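Local structure of 8-amino-8-demethylriboflavin N,N-dimethyltransferase (Streptomyces davawensis, 4D7K) at residues A[34-39]-A[54-59]; A[118-123]-A[298-303]; A[169-174]-A[194-199]; A[183-188]-A[239-244]. The protein catalyses the two S-adenosyl-L-methionine-dependent methylations that convert 8-amino-8-demethylriboflavin into the antibiotic roseoflavin. One frame throughout, in Å; residues are numbered along the deposited sequence.

Overall arrangement
Along the chain, interaction 1 closes first, inside the dimerisation domain. Interaction 2 then joins helix 120-126 to helix 293-305, and the loop it closes contains both interaction 3 and interaction 4. These last two interleave: strand 181-185, used by interaction 4, comes between the two helices of interaction 3 in the sequence, and their centres are about 18 Å apart. Interaction 1 is remote, its centre about 45 Å from that of interaction 4 and on the opposite side of the chain's centre. Interactions 2, 3 and 4 all lie in the Rossmann-like O-methyltransferase domain; interactions 1 and 2 both touch the second subunit of the homodimer, and 4 lies beside the predicted S-adenosyl-L-methionine site.

Interaction 1 of 4, residues A[34-39]-A[54-59]; sequences AKLHLP and AATGSD
This is a small, mainly van der Waals contact within the dimerisation domain, where the end of helix 49-56 packs against the turn after helix 13-35, in a domain whose family is related to helix-turn-helix folds. Thr56, in the last turn of helix 49-56, sits across from Leu36 and Leu38, which flank the turn between helices 13-35 and 38-41. Its methyl does most of the touching: Thr56 CG2 lies 3.9 Å from the backbone Leu36 O and 4.0 Å from Leu38 CD2, and the Leu38 and Thr56 side chains meet at about a right angle. Leu36 adds a second touch, its CD2 coming 4.2 Å from Thr56 CB. With chi1 at 59°, Thr56 OG1 is set between its own backbone N and carbonyl carbon, where it bonds back to Leu52 O one turn earlier; CG2 is thereby left to face the leucines. The hydroxyl also accepts a hydrogen bond from Ser58 OG (2.7 Å from Ser58 OG to Thr56 OG1), tying the helix end to the loop after it. His37, with positive phi, completes the Schellman motif that ends helix 13-35. Helix 60-72 closes over the leucines through Leu66 and Leu67, while Arg125 of the second subunit packs on Leu36.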
# COMPACT_ATOMS: atom_id res chain seq x y z
N ALA A 34 11.77 -5.78 -7.84
CA ALA A 34 11.43 -6.27 -9.16
C ALA A 34 12.08 -5.43 -10.27
O ALA A 34 12.56 -5.98 -11.26
CB ALA A 34 9.92 -6.33 -9.34
N LYS A 35 12.09 -4.11 -10.10
CA LYS A 35 12.65 -3.21 -11.12
C LYS A 35 14.15 -3.40 -11.27
O LYS A 35 14.71 -3.18 -12.34
CB LYS A 35 12.35 -1.74 -10.79
CG LYS A 35 10.86 -1.38 -10.77
CD LYS A 35 10.18 -1.64 -12.10
CE LYS A 35 10.68 -0.69 -13.17
NZ LYS A 35 9.89 -0.84 -14.42
N LEU A 36 14.81 -3.82 -10.19
CA LEU A 36 16.24 -4.06 -10.23
C LEU A 36 16.53 -5.47 -10.73
O LEU A 36 17.69 -5.86 -10.85
CB LEU A 36 16.85 -3.84 -8.85
CG LEU A 36 16.97 -2.38 -8.43
CD1 LEU A 36 17.27 -2.29 -6.95
CD2 LEU A 36 18.07 -1.70 -9.24
N HIS A 37 15.47 -6.21 -11.03
CA HIS A 37 15.57 -7.59 -11.52
C HIS A 37 16.36 -8.48 -10.57
O HIS A 37 16.99 -9.46 -10.99
CB HIS A 37 16.18 -7.61 -12.92
CG HIS A 37 15.26 -7.08 -13.98
ND1 HIS A 37 15.40 -5.82 -14.52
CD2 HIS A 37 14.17 -7.63 -14.57
CE1 HIS A 37 14.44 -5.62 -15.41
NE2 HIS A 37 13.69 -6.70 -15.46
N LEU A 38 16.31 -8.15 -9.29
CA LEU A 38 16.92 -8.96 -8.24
C LEU A 38 16.39 -10.40 -8.20
O LEU A 38 17.17 -11.33 -7.99
CB LEU A 38 16.73 -8.30 -6.88
CG LEU A 38 17.55 -7.02 -6.72
CD1 LEU A 38 17.22 -6.30 -5.42
CD2 LEU A 38 19.03 -7.33 -6.79
N PRO A 39 15.06 -10.61 -8.39
CA PRO A 39 14.63 -12.01 -8.38
C PRO A 39 15.27 -12.83 -9.49
O PRO A 39 15.64 -13.98 -9.27
CB PRO A 39 13.12 -11.92 -8.60
CG PRO A 39 12.75 -10.55 -8.17
CD PRO A 39 13.91 -9.70 -8.55
N ALA A 54 27.39 -4.80 -7.86
CA ALA A 54 28.04 -4.65 -9.16
C ALA A 54 27.07 -4.99 -10.28
O ALA A 54 27.09 -4.37 -11.34
CB ALA A 54 29.29 -5.52 -9.25
N ALA A 55 26.23 -5.99 -10.05
CA ALA A 55 25.26 -6.44 -11.04
C ALA A 55 24.16 -5.40 -11.30
O ALA A 55 23.57 -5.38 -12.38
CB ALA A 55 24.64 -7.76 -10.60
N THR A 56 23.88 -4.56 -10.31
CA THR A 56 22.83 -3.55 -10.44
C THR A 56 23.40 -2.13 -10.54
O THR A 56 22.67 -1.18 -10.86
CB THR A 56 21.84 -3.62 -9.26
OG1 THR A 56 22.55 -3.41 -8.03
CG2 THR A 56 21.14 -4.97 -9.20
N GLY A 57 24.69 -1.98 -10.28
CA GLY A 57 25.30 -0.67 -10.26
C GLY A 57 24.82 0.14 -9.07
O GLY A 57 24.55 1.34 -9.18
N SER A 58 24.71 -0.52 -7.92
CA SER A 58 24.16 0.10 -6.72
C SER A 58 25.22 0.36 -5.65
O SER A 58 26.25 -0.31 -5.61
CB SER A 58 23.07 -0.78 -6.13
OG SER A 58 22.02 -1.00 -7.06
N ASP A 59 24.95 1.33 -4.79
CA ASP A 59 25.72 1.49 -3.57
C ASP A 59 25.48 0.26 -2.70
O ASP A 59 24.33 -0.06 -2.39
CB ASP A 59 25.33 2.77 -2.84
CG ASP A 59 26.00 2.90 -1.48
OD1 ASP A 59 27.19 3.29 -1.43
OD2 ASP A 59 25.34 2.61 -0.46

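Interaction 2 of 4, residues A[118-123]-A[298-303]; sequences GDLVES and LDLDML
Leu120 and Leu300 both carry CG opposite the main-chain N, and with second torsions of 62° and 79° a terminal methyl of each meets the other. Leu120 CD2 comes to 3.5 Å from Leu300 CD1, tighter than an ordinary carbon contact. The other branch of Leu120 reaches further along the partner helix: Leu120 CD1 is 3.6 Å from Leu303 CD2 and also 3.9 Å from Leu300 CD1. In both pairs the leucine side chains cross at about a right angle. One turn on from Leu120, Ser123 joins in, with Ser123 OG 3.6 Å from the same methyl, Leu303 CD2. That hydroxyl has its polar partner elsewhere, at Val128 O, and towards Leu303 it behaves as one more packing surface. The contact thus couples the short helix 120-126 to helix 293-305, which follows strand 280-285 of the Rossmann-like O-methyltransferase domain, although the two segments are 175 residues apart at their closest ends. The second subunit closes in on the same leucines: its Leu66 packs on Leu120 and its Val29 on Leu300. Arg62 of that subunit hydrogen-bonds to Leu303 O, and its Lys25 and Arg65 form salt bridges with Asp301 and Asp299.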
# COMPACT_ATOMS: atom_id res chain seq x y z
N GLY A 118 -2.83 9.08 -6.80
CA GLY A 118 -2.69 10.23 -5.94
C GLY A 118 -3.68 11.33 -6.27
O GLY A 118 -4.17 12.02 -5.37
N ASP A 119 -3.99 11.48 -7.55
CA ASP A 119 -4.92 12.50 -8.02
C ASP A 119 -6.38 12.06 -7.91
O ASP A 119 -7.26 12.59 -8.59
CB ASP A 119 -4.62 12.87 -9.47
CG ASP A 119 -4.05 14.27 -9.61
OD1 ASP A 119 -4.29 15.10 -8.71
OD2 ASP A 119 -3.37 14.53 -10.63
N LEU A 120 -6.64 11.10 -7.03
CA LEU A 120 -7.97 10.55 -6.84
C LEU A 120 -8.95 11.61 -6.35
O LEU A 120 -10.14 11.57 -6.66
CB LEU A 120 -7.91 9.38 -5.85
CG LEU A 120 -9.22 8.68 -5.49
CD1 LEU A 120 -9.83 8.05 -6.72
CD2 LEU A 120 -8.96 7.64 -4.41
N VAL A 121 -8.44 12.58 -5.59
CA VAL A 121 -9.27 13.65 -5.05
C VAL A 121 -9.76 14.59 -6.15
O VAL A 121 -10.94 14.93 -6.22
CB VAL A 121 -8.51 14.47 -3.99
CG1 VAL A 121 -9.31 15.70 -3.59
CG2 VAL A 121 -8.20 13.62 -2.77
N GLU A 122 -8.85 15.02 -7.02
CA GLU A 122 -9.22 15.92 -8.11
C GLU A 122 -10.15 15.22 -9.09
O GLU A 122 -11.05 15.85 -9.65
CB GLU A 122 -7.97 16.46 -8.82
CG GLU A 122 -7.36 17.68 -8.16
CD GLU A 122 -8.32 18.86 -8.10
OE1 GLU A 122 -8.35 19.66 -9.06
OE2 GLU A 122 -9.05 18.99 -7.09
N SER A 123 -9.93 13.93 -9.30
CA SER A 123 -10.80 13.13 -10.16
C SER A 123 -12.24 13.09 -9.63
O SER A 123 -13.20 13.27 -10.39
CB SER A 123 -10.26 11.71 -10.30
OG SER A 123 -11.14 10.89 -11.06
N LEU A 298 -12.16 -2.47 -5.55
CA LEU A 298 -11.49 -2.58 -6.85
C LEU A 298 -12.07 -1.63 -7.90
O LEU A 298 -11.45 -1.41 -8.94
CB LEU A 298 -11.56 -4.01 -7.38
CG LEU A 298 -10.80 -5.11 -6.63
CD1 LEU A 298 -10.85 -6.40 -7.43
CD2 LEU A 298 -9.36 -4.71 -6.35
N ASP A 299 -13.25 -1.07 -7.64
CA ASP A 299 -13.82 -0.09 -8.56
C ASP A 299 -12.97 1.18 -8.58
O ASP A 299 -13.11 2.02 -9.46
CB ASP A 299 -15.26 0.25 -8.18
CG ASP A 299 -15.98 1.06 -9.26
OD1 ASP A 299 -15.64 0.90 -10.45
OD2 ASP A 299 -16.88 1.86 -8.93
N LEU A 300 -12.09 1.30 -7.59
CA LEU A 300 -11.11 2.38 -7.53
C LEU A 300 -10.26 2.42 -8.79
O LEU A 300 -10.00 3.50 -9.34
CB LEU A 300 -10.19 2.20 -6.31
CG LEU A 300 -9.30 3.39 -6.02
CD1 LEU A 300 -10.11 4.46 -5.31
CD2 LEU A 300 -8.08 2.99 -5.21
N ASP A 301 -9.82 1.25 -9.24
CA ASP A 301 -9.03 1.11 -10.46
C ASP A 301 -9.74 1.72 -11.66
O ASP A 301 -9.14 2.45 -12.45
CB ASP A 301 -8.73 -0.37 -10.74
CG ASP A 301 -7.76 -0.97 -9.74
OD1 ASP A 301 -6.95 -0.22 -9.16
OD2 ASP A 301 -7.80 -2.20 -9.55
N MET A 302 -11.03 1.43 -11.79
CA MET A 302 -11.85 1.98 -12.86
C MET A 302 -11.92 3.49 -12.76
O MET A 302 -11.89 4.19 -13.76
CB MET A 302 -13.25 1.38 -12.82
CG MET A 302 -13.27 -0.14 -12.82
SD MET A 302 -13.22 -0.80 -14.49
CE MET A 302 -14.85 -0.30 -15.05
N LEU A 303 -12.01 3.98 -11.53
CA LEU A 303 -12.14 5.41 -11.27
C LEU A 303 -10.85 6.16 -11.60
O LEU A 303 -10.88 7.28 -12.09
CB LEU A 303 -12.53 5.63 -9.80
CG LEU A 303 -13.30 6.89 -9.43
CD1 LEU A 303 -14.09 6.63 -8.17
CD2 LEU A 303 -12.36 8.06 -9.23

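Interaction 3 of 4, residues A[169-174]-A[194-199]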
# COMPACT_ATOMS: atom_id res chain seq x y z
N ASP A 169 -12.79 -19.02 -9.48
CA ASP A 169 -13.98 -18.34 -8.98
C ASP A 169 -15.14 -18.39 -9.98
O ASP A 169 -16.30 -18.48 -9.57
CB ASP A 169 -13.67 -16.88 -8.63
CG ASP A 169 -12.97 -16.74 -7.29
OD1 ASP A 169 -13.07 -17.66 -6.46
OD2 ASP A 169 -12.32 -15.69 -7.06
N PHE A 170 -14.83 -18.35 -11.27
CA PHE A 170 -15.86 -18.48 -12.29
C PHE A 170 -16.27 -19.93 -12.48
O PHE A 170 -17.46 -20.25 -12.49
CB PHE A 170 -15.39 -17.90 -13.63
CG PHE A 170 -15.32 -16.40 -13.64
CD1 PHE A 170 -16.48 -15.64 -13.65
CD2 PHE A 170 -14.10 -15.75 -13.64
CE1 PHE A 170 -16.42 -14.26 -13.66
CE2 PHE A 170 -14.03 -14.37 -13.64
CZ PHE A 170 -15.19 -13.62 -13.66
N LEU A 171 -15.28 -20.80 -12.63
CA LEU A 171 -15.53 -22.19 -13.00
C LEU A 171 -16.20 -23.01 -11.90
O LEU A 171 -16.66 -24.12 -12.16
CB LEU A 171 -14.21 -22.86 -13.41
CG LEU A 171 -13.57 -22.29 -14.67
CD1 LEU A 171 -12.28 -23.03 -15.02
CD2 LEU A 171 -14.56 -22.34 -15.83
N THR A 172 -16.25 -22.47 -10.69
CA THR A 172 -16.88 -23.18 -9.59
C THR A 172 -18.19 -22.53 -9.15
O THR A 172 -18.88 -23.05 -8.28
CB THR A 172 -15.95 -23.26 -8.36
OG1 THR A 172 -15.70 -21.94 -7.86
CG2 THR A 172 -14.63 -23.93 -8.73
N SER A 173 -18.54 -21.41 -9.77
CA SER A 173 -19.71 -20.65 -9.34
C SER A 173 -20.85 -20.73 -10.36
O SER A 173 -21.99 -20.36 -10.06
CB SER A 173 -19.34 -19.19 -9.09
OG SER A 173 -18.30 -19.10 -8.13
N PHE A 174 -20.53 -21.19 -11.57
CA PHE A 174 -21.54 -21.34 -12.61
C PHE A 174 -21.37 -22.67 -13.33
O PHE A 174 -20.26 -23.20 -13.41
CB PHE A 174 -21.46 -20.18 -13.61
CG PHE A 174 -22.57 -20.18 -14.63
CD1 PHE A 174 -23.84 -19.74 -14.28
CD2 PHE A 174 -22.35 -20.61 -15.93
CE1 PHE A 174 -24.87 -19.73 -15.21
CE2 PHE A 174 -23.37 -20.61 -16.86
CZ PHE A 174 -24.63 -20.17 -16.50
N ALA A 194 -10.05 -21.27 -22.84
CA ALA A 194 -9.22 -22.45 -22.57
C ALA A 194 -9.58 -23.09 -21.23
O ALA A 194 -9.65 -24.32 -21.12
CB ALA A 194 -7.75 -22.09 -22.60
N GLY A 195 -9.81 -22.26 -20.22
CA GLY A 195 -10.19 -22.74 -18.91
C GLY A 195 -11.51 -23.49 -18.92
O GLY A 195 -11.65 -24.55 -18.30
N VAL A 196 -12.49 -22.94 -19.64
CA VAL A 196 -13.82 -23.53 -19.73
C VAL A 196 -13.80 -24.84 -20.50
O VAL A 196 -14.45 -25.81 -20.11
CB VAL A 196 -14.81 -22.56 -20.40
CG1 VAL A 196 -16.18 -23.18 -20.49
CG2 VAL A 196 -14.87 -21.25 -19.63
N LEU A 197 -13.04 -24.88 -21.59
CA LEU A 197 -12.95 -26.10 -22.40
C LEU A 197 -12.24 -27.23 -21.67
O LEU A 197 -12.43 -28.41 -22.00
CB LEU A 197 -12.23 -25.80 -23.72
CG LEU A 197 -13.12 -25.55 -24.95
CD1 LEU A 197 -13.91 -24.26 -24.79
CD2 LEU A 197 -12.29 -25.51 -26.22
N THR A 198 -11.41 -26.89 -20.69
CA THR A 198 -10.73 -27.89 -19.88
C THR A 198 -11.68 -28.43 -18.81
O THR A 198 -11.56 -29.57 -18.37
CB THR A 198 -9.46 -27.33 -19.21
OG1 THR A 198 -8.67 -26.65 -20.19
CG2 THR A 198 -8.64 -28.45 -18.58
N ALA A 199 -12.63 -27.59 -18.40
CA ALA A 199 -13.62 -27.99 -17.40
C ALA A 199 -14.78 -28.76 -18.03
O ALA A 199 -15.45 -29.55 -17.37
CB ALA A 199 -14.15 -26.77 -16.67
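Leu171, at the end of helix 167-171, is the residue of 169-174 that touches helix 191-199. Its CB points at that helix, and chi1 of -65° sets CG beside the backbone N, from where the branches part. CD1 runs on in the extended direction (chi2 -179°) and lands on the main chain: Leu171 CD1 is 3.7 Å from Gly195 O and 4.0 Å from Gly195 C. One helical turn further along, the same methyl only grazes Ala199, with 4.5 Å between Leu171 CD1 and Ala199 CB. Leu171 CD2 turns to Val196, 4.0 Å from Val196 CG2. Phe176, in the loop before strand 181-185, touches both Leu171 and Val196. Helix 191-199 is the connecting helix of a beta-alpha-beta crossover between the parallel strands 181-185 and 204-209, the Rossmann-like core of the domain, and Leu171 packs on its C-terminal part. Within that helix, Thr198 OG1 bonds to Ala194 O at 2.7 Å, while Thr198 N reaches the same oxygen from the opposite face of the carbonyl plane. Gly195 O accepts the helical bond from Ala199 N. Leu171, having only methyls to offer at its tip, contributes dispersion and shape to the contact, with no directional bond across it to fix the rotation of the side chain.

Interaction 4 of 4, residues A[183-188]-A[239-244]; sequences ADIGGG and DVLPTG
Strand 181-185 and the glycine-rich loop that follows it form the sequence motif with which class I methyltransferases typically cradle S-adenosyl-L-methionine, and this contact lays residues of loop 239-244 against one side of that strand. Ile185, the last strand residue before the glycines, meets Leu241 methyl to methyl, with 3.6 Å between Ile185 CD1 and Leu241 CD2; the two side chains cross at about a right angle. With chi1 of -49°, CG1 of Ile185 lies beside its backbone N, and the further bend at chi2 (-56°) brings CD1 round to the leucine. Two residues back along the strand, on the same side, Ala183 CB faces the proline ring, 4.1 Å from Pro242 CG. Ile185 is also within the type II beta turn that runs from Asp184 to Gly187. Gly188 N then bonds to the carboxylate of Asp209, a predicted S-adenosyl-L-methionine-binding residue. The side chain of Ile185 also lies about 4 Å from that of Phe237, another residue predicted to bind it. Strand 181-185 runs between parallel strands 204-209 and 247-251, to which its backbone is hydrogen-bonded. Loop 239-244, leading from strand 230-234 to strand 247-251, lies across this part of the sheet, Pro242 touching Val206, Val208 and Arg233.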
# COMPACT_ATOMS: atom_id res chain seq x y z
N ALA A 183 -18.87 -19.19 -27.29
CA ALA A 183 -18.47 -18.10 -28.16
C ALA A 183 -17.92 -16.95 -27.32
O ALA A 183 -18.67 -16.13 -26.80
CB ALA A 183 -19.64 -17.63 -29.01
N ASP A 184 -16.60 -16.91 -27.19
CA ASP A 184 -15.94 -15.88 -26.39
C ASP A 184 -15.74 -14.61 -27.21
O ASP A 184 -14.80 -14.51 -28.00
CB ASP A 184 -14.60 -16.38 -25.86
CG ASP A 184 -14.17 -15.66 -24.60
OD1 ASP A 184 -14.58 -14.49 -24.40
OD2 ASP A 184 -13.41 -16.25 -23.80
N ILE A 185 -16.62 -13.64 -27.01
CA ILE A 185 -16.54 -12.37 -27.72
C ILE A 185 -15.59 -11.42 -27.00
O ILE A 185 -15.90 -10.93 -25.91
CB ILE A 185 -17.92 -11.70 -27.87
CG1 ILE A 185 -18.94 -12.71 -28.39
CG2 ILE A 185 -17.83 -10.49 -28.79
CD1 ILE A 185 -18.54 -13.37 -29.69
N GLY A 186 -14.44 -11.17 -27.62
CA GLY A 186 -13.41 -10.34 -27.03
C GLY A 186 -12.56 -11.13 -26.05
O GLY A 186 -12.11 -10.60 -25.04
N GLY A 187 -12.34 -12.41 -26.36
CA GLY A 187 -11.64 -13.31 -25.46
C GLY A 187 -10.13 -13.28 -25.53
O GLY A 187 -9.47 -14.18 -25.02
N GLY A 188 -9.58 -12.25 -26.17
CA GLY A 188 -8.14 -12.06 -26.24
C GLY A 188 -7.39 -13.22 -26.87
O GLY A 188 -7.66 -13.61 -28.01
N ASP A 239 -19.28 -8.51 -37.63
CA ASP A 239 -19.16 -9.28 -38.86
C ASP A 239 -18.87 -10.76 -38.61
O ASP A 239 -19.49 -11.63 -39.21
CB ASP A 239 -18.06 -8.69 -39.75
CG ASP A 239 -18.41 -7.30 -40.26
OD1 ASP A 239 -19.07 -7.20 -41.31
OD2 ASP A 239 -18.01 -6.31 -39.60
N VAL A 240 -17.92 -11.03 -37.72
CA VAL A 240 -17.44 -12.39 -37.52
C VAL A 240 -18.17 -13.13 -36.40
O VAL A 240 -17.66 -14.13 -35.88
CB VAL A 240 -15.93 -12.40 -37.21
CG1 VAL A 240 -15.14 -11.86 -38.40
CG2 VAL A 240 -15.63 -11.57 -35.96
N LEU A 241 -19.35 -12.66 -36.03
CA LEU A 241 -20.15 -13.34 -35.01
C LEU A 241 -20.59 -14.72 -35.48
O LEU A 241 -21.28 -14.83 -36.49
CB LEU A 241 -21.38 -12.51 -34.62
CG LEU A 241 -21.19 -11.40 -33.59
CD1 LEU A 241 -22.53 -10.75 -33.27
CD2 LEU A 241 -20.56 -11.94 -32.33
N PRO A 242 -20.19 -15.77 -34.76
CA PRO A 242 -20.59 -17.13 -35.11
C PRO A 242 -22.06 -17.39 -34.81
O PRO A 242 -22.62 -16.76 -33.91
CB PRO A 242 -19.68 -18.00 -34.24
CG PRO A 242 -19.39 -17.14 -33.05
CD PRO A 242 -19.31 -15.74 -33.57
N THR A 243 -22.67 -18.30 -35.55
CA THR A 243 -24.08 -18.62 -35.39
C THR A 243 -24.27 -20.08 -34.97
O THR A 243 -23.61 -20.97 -35.49
CB THR A 243 -24.87 -18.36 -36.70
OG1 THR A 243 -24.71 -16.98 -37.08
CG2 THR A 243 -26.35 -18.66 -36.52
N GLY A 244 -25.17 -20.30 -34.01
CA GLY A 244 -25.48 -21.65 -33.58
C GLY A 244 -24.83 -22.04 -32.27
O GLY A 244 -24.89 -23.20 -31.86